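Local coordinates for cerato-platanin-like protein (Moniliophthora perniciosa, PDB 3SUL), which is a secreted fungal protein of the cerato-platanin family whose precise function is not established, at residues A[75-79]-A[118-122]. Residues are numbered along the deposited sequence; the frame is centred on the assembly and turned at random.
Sequences IHVVG and SACRL
Val78 and Cys120 form the tight, buried part of this contact: CG2 of Val78 lies 3.5 Å from CB of Cys120, closer than carbon atoms usually pack. The same methyl is 3.7 Å from Cys120 SG, so one valine branch bears on both side-chain atoms of the cysteine. With Val78 CG1 anti to the backbone N (chi1 178°), CG2 is set opposite the carbonyl carbon, on the branch that meets the cysteine. Leu122, itself partly exposed, extends this apolar patch, meeting Val78 tip to tip with CD1 3.8 Å from CG2. On the other flank of the sulfur, His76 CB stands 3.7 Å from Cys120 SG. Beyond it, the partly exposed pair His76 and Ala119 meets at ordinary contact distance: the carbonyl oxygen of Ala119 sits over one face of the His76 ring, displaced toward its rim, 3.6 Å from CG, while Ala119 CB lies 3.7 Å from CD2. No hydrogen bond links the two segments, in keeping with a tail that packs against strand 73-80 without pairing with it. Cys120 SG is disulfide-bonded to Cys63 on the neighbouring strand 63-68, which should hold the sulfur where His76 CB and Val78 CG2 both touch it. A C-terminal tail tied by a disulfide to a strand of the double-psi beta-barrel is in keeping with the cerato-platanin fold.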
ATOM      1  N   ILE A  75      -6.381   0.879   8.306  1.00 15.32           N
ATOM      2  CA  ILE A  75      -5.560   1.840   7.607  1.00 14.71           C
ATOM      3  C   ILE A  75      -6.004   1.941   6.156  1.00 15.24           C
ATOM      4  O   ILE A  75      -6.829   1.124   5.698  1.00 14.80           O
ATOM      5  CB  ILE A  75      -4.093   1.465   7.634  1.00 15.84           C
ATOM      6  CG1 ILE A  75      -3.862   0.117   6.993  1.00 14.29           C
ATOM      7  CG2 ILE A  75      -3.588   1.360   9.102  1.00 17.69           C
ATOM      8  CD1 ILE A  75      -2.388  -0.209   6.616  1.00 17.77           C
ATOM      9  N   HIS A  76      -5.544   3.014   5.476  1.00 14.47           N
ATOM     10  CA  HIS A  76      -5.708   3.150   4.045  1.00 13.39           C
ATOM     11  C   HIS A  76      -4.372   3.024   3.345  1.00 15.38           C
ATOM     12  O   HIS A  76      -3.363   3.590   3.756  1.00 15.32           O
ATOM     13  CB  HIS A  76      -6.375   4.455   3.732  1.00 14.49           C
ATOM     14  CG  HIS A  76      -7.798   4.493   4.179  1.00 16.71           C
ATOM     15  ND1 HIS A  76      -8.174   4.870   5.456  1.00 17.42           N
ATOM     16  CD2 HIS A  76      -8.944   4.203   3.513  1.00 21.73           C
ATOM     17  CE1 HIS A  76      -9.497   4.805   5.546  1.00 19.55           C
ATOM     18  NE2 HIS A  76      -9.986   4.389   4.385  1.00 20.28           N
ATOM     19  N   VAL A  77      -4.337   2.212   2.327  1.00 14.17           N
ATOM     20  CA  VAL A  77      -3.117   1.996   1.560  1.00 15.35           C
ATOM     21  C   VAL A  77      -3.384   2.270   0.099  1.00 13.58           C
ATOM     22  O   VAL A  77      -4.391   1.835  -0.470  1.00 14.00           O
ATOM     23  CB  VAL A  77      -2.584   0.542   1.826  1.00 15.39           C
ATOM     24  CG1 VAL A  77      -1.375   0.267   0.929  1.00 18.60           C
ATOM     25  CG2 VAL A  77      -2.227   0.439   3.331  1.00 15.83           C
ATOM     26  N   VAL A  78      -2.451   2.980  -0.538  1.00 13.52           N
ATOM     27  CA  VAL A  78      -2.533   3.221  -1.978  1.00 11.67           C
ATOM     28  C   VAL A  78      -1.666   2.165  -2.614  1.00 13.12           C
ATOM     29  O   VAL A  78      -0.474   2.005  -2.258  1.00 14.14           O
ATOM     30  CB  VAL A  78      -1.982   4.556  -2.361  1.00 13.62           C
ATOM     31  CG1 VAL A  78      -2.035   4.741  -3.911  1.00 11.33           C
ATOM     32  CG2 VAL A  78      -2.850   5.580  -1.721  1.00 11.81           C
ATOM     33  N   GLY A  79      -2.281   1.455  -3.536  1.00 12.64           N
ATOM     34  CA  GLY A  79      -1.565   0.337  -4.254  1.00 14.14           C
ATOM     35  C   GLY A  79      -0.649   1.013  -5.277  1.00 14.12           C
ATOM     36  O   GLY A  79      -1.087   1.835  -6.071  1.00 15.70           O
ATOM     37  N   SER A 118     -10.239   9.124  -2.628  1.00 18.18           N
ATOM     38  CA  SER A 118     -10.245  10.278  -1.756  1.00 17.61           C
ATOM     39  C   SER A 118     -10.024   9.787  -0.355  1.00 15.68           C
ATOM     40  O   SER A 118      -9.505  10.537   0.457  1.00 17.20           O
ATOM     41  CB  SER A 118     -11.529  11.095  -1.870  1.00 16.83           C
ATOM     42  OG  SER A 118     -12.585  10.231  -1.583  1.00 23.77           O
ATOM     43  N   ALA A 119     -10.368   8.536  -0.074  1.00 16.86           N
ATOM     44  CA  ALA A 119     -10.153   7.995   1.276  1.00 17.62           C
ATOM     45  C   ALA A 119      -8.667   7.894   1.602  1.00 16.30           C
ATOM     46  O   ALA A 119      -8.276   7.768   2.792  1.00 17.58           O
ATOM     47  CB  ALA A 119     -10.784   6.663   1.414  1.00 17.49           C
ATOM     48  N   CYS A 120      -7.843   7.833   0.562  1.00 14.35           N
ATOM     49  CA  CYS A 120      -6.409   7.831   0.771  1.00 13.09           C
ATOM     50  C   CYS A 120      -5.857   9.203   0.531  1.00 12.87           C
ATOM     51  O   CYS A 120      -4.690   9.316   0.297  1.00 14.54           O
ATOM     52  CB  CYS A 120      -5.728   6.842  -0.212  1.00 13.41           C
ATOM     53  SG  CYS A 120      -5.944   5.128   0.166  1.00 15.00           S
ATOM     54  N   ARG A 121      -6.697  10.245   0.550  1.00 12.67           N
ATOM     55  CA  ARG A 121      -6.254  11.618   0.281  1.00 12.98           C
ATOM     56  C   ARG A 121      -5.706  11.879  -1.108  1.00 14.50           C
ATOM     57  O   ARG A 121      -4.988  12.810  -1.358  1.00 15.68           O
ATOM     58  CB  ARG A 121      -5.292  12.125   1.388  1.00 12.80           C
ATOM     59  CG  ARG A 121      -6.107  12.299   2.620  1.00 15.38           C
ATOM     60  CD  ARG A 121      -5.208  12.612   3.823  1.00 16.79           C
ATOM     61  NE  ARG A 121      -4.455  13.824   3.555  1.00 13.78           N
ATOM     62  CZ  ARG A 121      -3.592  14.319   4.418  1.00 15.33           C
ATOM     63  NH1 ARG A 121      -3.458  13.740   5.639  1.00 17.97           N
ATOM     64  NH2 ARG A 121      -2.930  15.437   4.100  1.00 13.61           N
ATOM     65  N   LEU A 122      -6.118  11.028  -2.052  1.00 14.79           N
ATOM     66  CA  LEU A 122      -5.752  11.246  -3.450  1.00 15.58           C
ATOM     67  C   LEU A 122      -6.734  12.074  -4.225  1.00 16.85           C
ATOM     68  O   LEU A 122      -6.404  12.521  -5.371  1.00 18.84           O
ATOM     69  CB  LEU A 122      -5.637   9.894  -4.169  1.00 16.02           C
ATOM     70  CG  LEU A 122      -4.665   8.879  -3.608  1.00 17.05           C
ATOM     71  CD1 LEU A 122      -4.595   7.606  -4.441  1.00 19.16           C
ATOM     72  CD2 LEU A 122      -3.277   9.559  -3.567  1.00 20.03           C
ATOM     73  OXT LEU A 122      -7.851  12.302  -3.719  1.00 19.56           O
TER